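Local coordinates for protein lovastatin nonaketide synthase, polyketide synthase component (Aspergillus terreus, PDB 7CPX) that builds the nonaketide backbone of lovastatin from nine malonyl-CoA units, working with its partner LovC to make carrier-bound dihydromonacolin L, at residues Ser124-Met132 with Ser183-Gln194; Tyr242-Val251 with His367-Met378. The protein carries 2 engineered substitutions. All blocks are in the same frame, centred on the assembly; numbering follows the deposited sequence.

In the fold
Both contacts lie in the ketosynthase near the N terminus of the chain and bring helices against the same mixed sheet. Strand 126-131 comes first, and contact 1 closes a loop of 50 residues when helix 183-196, which starts just after C181, runs back along it. That loop is complete before contact 2 opens at Y242; strand 247-255 then waits through 115 residues for H367 and helix 369-386. The two closures follow one another in series, yet they meet in space with centres 14 Å apart: S184 N probably bonds to G370 O, and S184 OG to L374 N. Two helices buried in this thiolase-like fold are thereby joined beside the predicted catalytic residues.

Contact 1 of 2, residues Ser124-Met132 with Ser183-Gln194; sequences STAVYVGVM and SSLVAVHLAVQQ
A126 touches first, its CB resting 3.6 Å from Q194 CG near the far end of the helix segment. V127 faces the other way, onto helix 159-168. Next comes Y128, which carries the contact. With its CG beside the backbone N (chi1 -63°), the ring points back along the strand, over the helix toward Q194, and L190 C and A191 N sit over the centre of one face. L190 comes in across the ring at about a right angle, its CB 3.4 Å from Y128 CD2, while A191 CB packs against Y128 CD1 on the other flank at 3.7 Å. The phenol end reaches the root of Q194, Y128 OH lying 3.1 Å from Q194 CB; the bent Q194 chain carries its amide on to S200, which NE2 hydrogen-bonds. Behind the ring, A187 CB meets Y128 CB at 3.6 Å. V129, like V127, turns its side chain to helix 159-168. At G130, a glycine, the backbones come close, the CA atoms of G130 and S184 being 3.9 Å apart. The strand and helix axes are 6.3 Å apart and nearly antiparallel (164°). With small residues under the strand and one aromatic ring laid on helix backbone, the contact is mostly van der Waals packing, with one phenol at its far end. The start of the helix, just after C181, the predicted nucleophile of the ketosynthase, thus lies close against the sheet.

Contact 2 of 2, residues Tyr242-Val251 with His367-Met378; sequences YARGEAVCSV and HTEGTAGLAGLM
Y242 lays its ring over one face of H367, with Y242 CD1 3.4 Å from H367 CG, the planes inclined at 36° and the overlap displaced toward the rims. CG of Y242 sits between its backbone N and carbonyl carbon (chi1 67°), which turns the ring against the face of the histidine and its hydroxyl to E369. There Y242 OH donates to the syn lone pair of E369 OE2 at 2.6 Å, the carboxylate standing almost square to the ring (88°). R244 reaches the same oxygen from across, a long salt bridge of 3.6 Å from NH1 to E369 OE2; its guanidinium also makes a cation-pi contact with F217. The backbones join in a single bridge at R244 and H367: H367 N donates to A243 O, and G245 N donates to H367 O.

Past the bridge the contact turns apolar. A247 CB fits between the methyls of T368 and T371, 3.4 Å from each CG2. C249 SG lies 3.5 Å from M378 CG, and V251 CG2 fills the angle between L374 CD2 and M378 CE, 3.7 Å from both.

H367 is a predicted active-site residue of the ketosynthase, its ring close to C181 and H320. The polar end thus bonds the backbone of H367 and packs Y242 on one face of its ring, which would limit its movement. E369 OE2 takes the Y242 bond, with R244 as a more distant charge partner, while the apolar end seats the helix on the sheet.

Contact 1 of 2, residues Ser124-Met132 with Ser183-Gln194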
loop_
_atom_site.group_PDB
_atom_site.type_symbol
_atom_site.label_atom_id
_atom_site.label_comp_id
_atom_site.label_asym_id
_atom_site.label_seq_id
_atom_site.Cartn_x
_atom_site.Cartn_y
_atom_site.Cartn_z
ATOM N N SER A 124 -8.435 -51.986 -9.642
ATOM C CA SER A 124 -7.176 -51.668 -8.987
ATOM C C SER A 124 -6.254 -50.834 -9.863
ATOM O O SER A 124 -5.028 -50.918 -9.717
ATOM C CB SER A 124 -6.464 -52.955 -8.567
ATOM O OG SER A 124 -5.245 -52.664 -7.905
ATOM N N THR A 125 -6.810 -50.040 -10.773
ATOM C CA THR A 125 -5.986 -49.224 -11.650
ATOM C C THR A 125 -5.159 -48.240 -10.835
ATOM O O THR A 125 -5.661 -47.613 -9.897
ATOM C CB THR A 125 -6.860 -48.475 -12.653
ATOM O OG1 THR A 125 -7.441 -49.404 -13.575
ATOM C CG2 THR A 125 -6.035 -47.457 -13.414
ATOM N N ALA A 126 -3.891 -48.104 -11.201
ATOM C CA ALA A 126 -2.979 -47.198 -10.527
ATOM C C ALA A 126 -2.906 -45.874 -11.273
ATOM O O ALA A 126 -3.326 -45.757 -12.424
ATOM C CB ALA A 126 -1.585 -47.815 -10.430
ATOM N N VAL A 127 -2.362 -44.867 -10.599
ATOM C CA VAL A 127 -2.144 -43.554 -11.191
ATOM C C VAL A 127 -0.798 -43.032 -10.719
ATOM O O VAL A 127 -0.467 -43.132 -9.533
ATOM C CB VAL A 127 -3.266 -42.566 -10.829
ATOM C CG1 VAL A 127 -2.963 -41.201 -11.408
ATOM C CG2 VAL A 127 -4.587 -43.076 -11.350
ATOM N N TYR A 128 -0.023 -42.479 -11.646
ATOM C CA TYR A 128 1.291 -41.918 -11.342
ATOM C C TYR A 128 1.415 -40.641 -12.164
ATOM O O TYR A 128 1.582 -40.695 -13.385
ATOM C CB TYR A 128 2.404 -42.907 -11.663
ATOM C CG TYR A 128 2.358 -44.170 -10.836
ATOM C CD1 TYR A 128 1.521 -45.219 -11.179
ATOM C CD2 TYR A 128 3.158 -44.314 -9.715
ATOM C CE1 TYR A 128 1.478 -46.369 -10.424
ATOM C CE2 TYR A 128 3.121 -45.461 -8.955
ATOM C CZ TYR A 128 2.281 -46.487 -9.313
ATOM O OH TYR A 128 2.248 -47.631 -8.551
ATOM N N VAL A 129 1.316 -39.497 -11.493
ATOM C CA VAL A 129 1.271 -38.196 -12.144
ATOM C C VAL A 129 2.570 -37.461 -11.858
ATOM O O VAL A 129 2.985 -37.343 -10.699
ATOM C CB VAL A 129 0.058 -37.376 -11.670
ATOM C CG1 VAL A 129 -0.016 -36.054 -12.409
ATOM C CG2 VAL A 129 -1.214 -38.163 -11.885
ATOM N N GLY A 130 3.205 -36.968 -12.915
ATOM C CA GLY A 130 4.391 -36.153 -12.790
ATOM C C GLY A 130 4.072 -34.681 -12.924
ATOM O O GLY A 130 3.711 -34.204 -14.005
ATOM N N VAL A 131 4.186 -33.950 -11.822
ATOM C CA VAL A 131 3.926 -32.519 -11.791
ATOM C C VAL A 131 5.089 -31.838 -11.090
ATOM O O VAL A 131 5.541 -32.289 -10.032
ATOM C CB VAL A 131 2.597 -32.194 -11.084
ATOM C CG1 VAL A 131 1.454 -32.915 -11.762
ATOM C CG2 VAL A 131 2.672 -32.584 -9.629
ATOM N N MET A 132 5.570 -30.753 -11.684
ATOM C CA MET A 132 6.700 -30.004 -11.158
ATOM C C MET A 132 6.412 -28.525 -10.972
ATOM O O MET A 132 7.077 -27.888 -10.147
ATOM C CB MET A 132 7.906 -30.152 -12.098
ATOM C CG MET A 132 9.147 -29.360 -11.711
ATOM S SD MET A 132 10.202 -29.054 -13.135
ATOM C CE MET A 132 10.163 -27.264 -13.192
ATOM N N SER A 183 9.800 -36.025 -14.180
ATOM C CA SER A 183 8.724 -36.523 -13.330
ATOM C C SER A 183 7.821 -37.512 -14.056
ATOM O O SER A 183 7.734 -38.687 -13.680
ATOM C CB SER A 183 7.907 -35.338 -12.807
ATOM O OG SER A 183 7.041 -35.742 -11.765
ATOM N N SER A 184 7.163 -37.057 -15.123
ATOM C CA SER A 184 6.191 -37.903 -15.806
ATOM C C SER A 184 6.823 -39.214 -16.251
ATOM O O SER A 184 6.268 -40.295 -16.019
ATOM C CB SER A 184 5.599 -37.160 -17.001
ATOM O OG SER A 184 6.617 -36.633 -17.834
ATOM N N LEU A 185 7.999 -39.146 -16.875
ATOM C CA LEU A 185 8.644 -40.379 -17.308
ATOM C C LEU A 185 8.924 -41.276 -16.115
ATOM O O LEU A 185 8.674 -42.486 -16.164
ATOM C CB LEU A 185 9.933 -40.070 -18.067
ATOM C CG LEU A 185 10.572 -41.244 -18.809
ATOM C CD1 LEU A 185 9.596 -41.858 -19.791
ATOM C CD2 LEU A 185 11.813 -40.784 -19.538
ATOM N N VAL A 186 9.403 -40.693 -15.016
ATOM C CA VAL A 186 9.592 -41.473 -13.799
ATOM C C VAL A 186 8.284 -42.141 -13.410
ATOM O O VAL A 186 8.245 -43.335 -13.088
ATOM C CB VAL A 186 10.129 -40.580 -12.667
ATOM C CG1 VAL A 186 10.181 -41.359 -11.377
ATOM C CG2 VAL A 186 11.503 -40.061 -13.019
ATOM N N ALA A 187 7.186 -41.385 -13.463
ATOM C CA ALA A 187 5.881 -41.966 -13.181
ATOM C C ALA A 187 5.657 -43.199 -14.040
ATOM O O ALA A 187 5.288 -44.267 -13.534
ATOM C CB ALA A 187 4.781 -40.932 -13.424
ATOM N N VAL A 188 5.918 -43.080 -15.344
ATOM C CA VAL A 188 5.781 -44.231 -16.232
ATOM C C VAL A 188 6.521 -45.420 -15.644
ATOM O O VAL A 188 5.951 -46.501 -15.451
ATOM C CB VAL A 188 6.294 -43.890 -17.643
ATOM C CG1 VAL A 188 6.345 -45.135 -18.497
ATOM C CG2 VAL A 188 5.411 -42.846 -18.290
ATOM N N HIS A 189 7.792 -45.215 -15.289
ATOM C CA HIS A 189 8.575 -46.296 -14.704
ATOM C C HIS A 189 7.836 -46.904 -13.524
ATOM O O HIS A 189 7.602 -48.117 -13.478
ATOM C CB HIS A 189 9.944 -45.776 -14.270
ATOM C CG HIS A 189 10.676 -46.698 -13.347
ATOM N ND1 HIS A 189 11.214 -47.897 -13.763
ATOM C CD2 HIS A 189 10.962 -46.597 -12.028
ATOM C CE1 HIS A 189 11.798 -48.494 -12.741
ATOM N NE2 HIS A 189 11.659 -47.726 -11.676
ATOM N N LEU A 190 7.413 -46.063 -12.582
ATOM C CA LEU A 190 6.667 -46.571 -11.440
ATOM C C LEU A 190 5.430 -47.316 -11.911
ATOM O O LEU A 190 5.190 -48.463 -11.513
ATOM C CB LEU A 190 6.294 -45.423 -10.507
ATOM C CG LEU A 190 7.491 -44.639 -9.970
ATOM C CD1 LEU A 190 7.022 -43.529 -9.067
ATOM C CD2 LEU A 190 8.451 -45.553 -9.232
ATOM N N ALA A 191 4.660 -46.698 -12.808
ATOM C CA ALA A 191 3.503 -47.380 -13.368
ATOM C C ALA A 191 3.925 -48.716 -13.955
ATOM O O ALA A 191 3.322 -49.757 -13.669
ATOM C CB ALA A 191 2.837 -46.508 -14.432
ATOM N N VAL A 192 5.009 -48.710 -14.733
ATOM C CA VAL A 192 5.507 -49.953 -15.311
ATOM C C VAL A 192 5.748 -50.967 -14.206
ATOM O O VAL A 192 5.260 -52.103 -14.259
ATOM C CB VAL A 192 6.785 -49.689 -16.127
ATOM C CG1 VAL A 192 7.539 -50.985 -16.378
ATOM C CG2 VAL A 192 6.441 -49.004 -17.434
ATOM N N GLN A 193 6.457 -50.550 -13.158
ATOM C CA GLN A 193 6.688 -51.449 -12.037
ATOM C C GLN A 193 5.364 -51.910 -11.450
ATOM O O GLN A 193 5.146 -53.108 -11.237
ATOM C CB GLN A 193 7.543 -50.756 -10.977
ATOM C CG GLN A 193 8.918 -50.326 -11.471
ATOM C CD GLN A 193 9.780 -51.496 -11.903
ATOM O OE1 GLN A 193 10.337 -51.498 -13.000
ATOM N NE2 GLN A 193 9.902 -52.495 -11.036
ATOM N N GLN A 194 4.443 -50.969 -11.231
ATOM C CA GLN A 194 3.149 -51.334 -10.670
ATOM C C GLN A 194 2.411 -52.302 -11.578
ATOM O O GLN A 194 1.614 -53.117 -11.102
ATOM C CB GLN A 194 2.309 -50.081 -10.433
ATOM C CG GLN A 194 0.946 -50.348 -9.819
ATOM C CD GLN A 194 1.031 -51.044 -8.478
ATOM O OE1 GLN A 194 2.072 -51.028 -7.821
ATOM N NE2 GLN A 194 -0.066 -51.664 -8.064
#

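Contact 2 of 2, residues Tyr242-Val251 with His367-Met378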
loop_
_atom_site.group_PDB
_atom_site.type_symbol
_atom_site.label_atom_id
_atom_site.label_comp_id
_atom_site.label_asym_id
_atom_site.label_seq_id
_atom_site.Cartn_x
_atom_site.Cartn_y
_atom_site.Cartn_z
ATOM N N TYR A 242 15.916 -23.532 -21.877
ATOM C CA TYR A 242 14.761 -24.277 -22.357
ATOM C C TYR A 242 13.514 -23.415 -22.251
ATOM O O TYR A 242 13.338 -22.673 -21.280
ATOM C CB TYR A 242 14.569 -25.580 -21.573
ATOM C CG TYR A 242 14.190 -25.412 -20.119
ATOM C CD1 TYR A 242 12.878 -25.162 -19.747
ATOM C CD2 TYR A 242 15.140 -25.533 -19.119
ATOM C CE1 TYR A 242 12.529 -25.017 -18.425
ATOM C CE2 TYR A 242 14.799 -25.391 -17.792
ATOM C CZ TYR A 242 13.492 -25.133 -17.450
ATOM O OH TYR A 242 13.142 -24.992 -16.128
ATOM N N ALA A 243 12.653 -23.518 -23.255
ATOM C CA ALA A 243 11.403 -22.774 -23.286
ATOM C C ALA A 243 10.327 -23.583 -22.577
ATOM O O ALA A 243 10.055 -24.728 -22.953
ATOM C CB ALA A 243 10.990 -22.474 -24.725
ATOM N N ARG A 244 9.720 -22.989 -21.554
ATOM C CA ARG A 244 8.650 -23.664 -20.839
ATOM C C ARG A 244 7.485 -23.941 -21.778
ATOM O O ARG A 244 7.183 -23.145 -22.671
ATOM C CB ARG A 244 8.184 -22.817 -19.659
ATOM C CG ARG A 244 9.154 -22.791 -18.490
ATOM C CD ARG A 244 8.629 -21.930 -17.352
ATOM N NE ARG A 244 7.218 -22.187 -17.092
ATOM C CZ ARG A 244 6.756 -23.286 -16.515
ATOM N NH1 ARG A 244 7.568 -24.251 -16.118
ATOM N NH2 ARG A 244 5.445 -23.426 -16.341
ATOM N N GLY A 245 6.842 -25.077 -21.580
ATOM C CA GLY A 245 5.691 -25.451 -22.384
ATOM C C GLY A 245 4.572 -25.976 -21.516
ATOM O O GLY A 245 4.809 -26.662 -20.523
ATOM N N GLU A 246 3.345 -25.639 -21.897
ATOM C CA GLU A 246 2.162 -26.135 -21.211
ATOM C C GLU A 246 1.716 -27.430 -21.870
ATOM O O GLU A 246 1.382 -27.444 -23.059
ATOM C CB GLU A 246 1.030 -25.113 -21.254
ATOM C CG GLU A 246 1.246 -23.899 -20.397
ATOM C CD GLU A 246 -0.043 -23.142 -20.171
ATOM O OE1 GLU A 246 -0.963 -23.276 -21.005
ATOM O OE2 GLU A 246 -0.153 -22.428 -19.151
ATOM N N ALA A 247 1.695 -28.512 -21.099
ATOM C CA ALA A 247 1.249 -29.788 -21.627
ATOM C C ALA A 247 0.708 -30.640 -20.493
ATOM O O ALA A 247 1.267 -30.660 -19.392
ATOM C CB ALA A 247 2.382 -30.519 -22.352
ATOM N N VAL A 248 -0.388 -31.335 -20.775
ATOM C CA VAL A 248 -0.969 -32.313 -19.867
ATOM C C VAL A 248 -1.157 -33.594 -20.662
ATOM O O VAL A 248 -1.967 -33.639 -21.596
ATOM C CB VAL A 248 -2.297 -31.837 -19.269
ATOM C CG1 VAL A 248 -2.833 -32.871 -18.299
ATOM C CG2 VAL A 248 -2.107 -30.499 -18.580
ATOM N N CYS A 249 -0.422 -34.633 -20.293
ATOM C CA CYS A 249 -0.453 -35.905 -20.996
ATOM C C CYS A 249 -0.944 -36.990 -20.056
ATOM O O CYS A 249 -0.699 -36.936 -18.850
ATOM C CB CYS A 249 0.931 -36.273 -21.534
ATOM S SG CYS A 249 0.962 -37.779 -22.531
ATOM N N SER A 250 -1.653 -37.964 -20.614
ATOM C CA SER A 250 -2.059 -39.150 -19.882
ATOM C C SER A 250 -1.876 -40.346 -20.794
ATOM O O SER A 250 -2.256 -40.299 -21.965
ATOM C CB SER A 250 -3.514 -39.053 -19.413
ATOM O OG SER A 250 -3.709 -37.914 -18.596
ATOM N N VAL A 251 -1.289 -41.413 -20.262
ATOM C CA VAL A 251 -0.978 -42.604 -21.035
ATOM C C VAL A 251 -1.465 -43.813 -20.254
ATOM O O VAL A 251 -1.040 -44.032 -19.114
ATOM C CB VAL A 251 0.528 -42.705 -21.325
ATOM C CG1 VAL A 251 0.933 -44.133 -21.590
ATOM C CG2 VAL A 251 0.894 -41.824 -22.502
ATOM N N HIS A 367 9.696 -27.325 -23.603
ATOM C CA HIS A 367 10.071 -28.068 -22.405
ATOM C C HIS A 367 8.915 -27.998 -21.420
ATOM O O HIS A 367 8.744 -27.003 -20.712
ATOM C CB HIS A 367 11.346 -27.499 -21.801
ATOM C CG HIS A 367 11.822 -28.245 -20.596
ATOM N ND1 HIS A 367 12.813 -29.200 -20.655
ATOM C CD2 HIS A 367 11.430 -28.190 -19.302
ATOM C CE1 HIS A 367 13.018 -29.694 -19.448
ATOM N NE2 HIS A 367 12.191 -29.098 -18.609
ATOM N N THR A 368 8.114 -29.061 -21.368
ATOM C CA THR A 368 6.914 -29.096 -20.541
ATOM C C THR A 368 7.190 -29.664 -19.153
ATOM O O THR A 368 6.292 -30.233 -18.524
ATOM C CB THR A 368 5.816 -29.895 -21.241
ATOM O OG1 THR A 368 6.240 -31.250 -21.411
ATOM C CG2 THR A 368 5.505 -29.295 -22.601
ATOM N N GLU A 369 8.426 -29.533 -18.673
ATOM C CA GLU A 369 8.776 -29.836 -17.291
ATOM C C GLU A 369 8.221 -31.181 -16.831
ATOM O O GLU A 369 8.697 -32.233 -17.268
ATOM C CB GLU A 369 8.274 -28.716 -16.377
ATOM C CG GLU A 369 8.783 -27.332 -16.739
ATOM C CD GLU A 369 10.244 -27.131 -16.399
ATOM O OE1 GLU A 369 10.943 -28.132 -16.148
ATOM O OE2 GLU A 369 10.692 -25.965 -16.373
ATOM N N GLY A 370 7.210 -31.158 -15.958
ATOM C CA GLY A 370 6.752 -32.391 -15.339
ATOM C C GLY A 370 6.314 -33.430 -16.351
ATOM O O GLY A 370 6.695 -34.599 -16.259
ATOM N N THR A 371 5.520 -33.020 -17.334
ATOM C CA THR A 371 5.045 -33.927 -18.367
ATOM C C THR A 371 6.048 -34.100 -19.497
ATOM O O THR A 371 5.807 -34.905 -20.402
ATOM C CB THR A 371 3.718 -33.428 -18.942
ATOM O OG1 THR A 371 3.060 -34.498 -19.630
ATOM C CG2 THR A 371 3.961 -32.305 -19.909
ATOM N N ALA A 372 7.169 -33.376 -19.454
ATOM C CA ALA A 372 8.122 -33.408 -20.557
ATOM C C ALA A 372 8.479 -34.840 -20.922
ATOM O O ALA A 372 8.393 -35.238 -22.090
ATOM C CB ALA A 372 9.375 -32.618 -20.178
ATOM N N GLY A 373 8.853 -35.635 -19.926
ATOM C CA GLY A 373 9.110 -37.041 -20.144
ATOM C C GLY A 373 8.014 -37.682 -20.965
ATOM O O GLY A 373 8.260 -38.163 -22.078
ATOM N N LEU A 374 6.786 -37.659 -20.442
ATOM C CA LEU A 374 5.670 -38.246 -21.173
ATOM C C LEU A 374 5.560 -37.651 -22.567
ATOM O O LEU A 374 5.333 -38.377 -23.543
ATOM C CB LEU A 374 4.366 -38.041 -20.406
ATOM C CG LEU A 374 3.897 -39.215 -19.549
ATOM C CD1 LEU A 374 2.643 -38.835 -18.799
ATOM C CD2 LEU A 374 3.641 -40.436 -20.406
ATOM N N ALA A 375 5.737 -36.334 -22.688
ATOM C CA ALA A 375 5.699 -35.722 -24.009
ATOM C C ALA A 375 6.671 -36.428 -24.938
ATOM O O ALA A 375 6.287 -36.919 -26.007
ATOM C CB ALA A 375 6.026 -34.232 -23.910
ATOM N N GLY A 376 7.927 -36.553 -24.509
ATOM C CA GLY A 376 8.889 -37.292 -25.303
ATOM C C GLY A 376 8.421 -38.703 -25.580
ATOM O O GLY A 376 8.503 -39.186 -26.714
ATOM N N LEU A 377 7.885 -39.370 -24.558
ATOM C CA LEU A 377 7.344 -40.707 -24.756
ATOM C C LEU A 377 6.336 -40.708 -25.896
ATOM O O LEU A 377 6.401 -41.551 -26.798
ATOM C CB LEU A 377 6.707 -41.212 -23.463
ATOM C CG LEU A 377 6.172 -42.640 -23.516
ATOM C CD1 LEU A 377 6.751 -43.460 -22.382
ATOM C CD2 LEU A 377 4.660 -42.643 -23.453
ATOM N N MET A 378 5.419 -39.738 -25.895
ATOM C CA MET A 378 4.451 -39.660 -26.980
ATOM C C MET A 378 5.162 -39.535 -28.318
ATOM O O MET A 378 4.843 -40.256 -29.272
ATOM C CB MET A 378 3.506 -38.478 -26.759
ATOM C CG MET A 378 2.676 -38.561 -25.483
ATOM S SD MET A 378 1.054 -39.319 -25.712
ATOM C CE MET A 378 1.496 -41.019 -26.052
#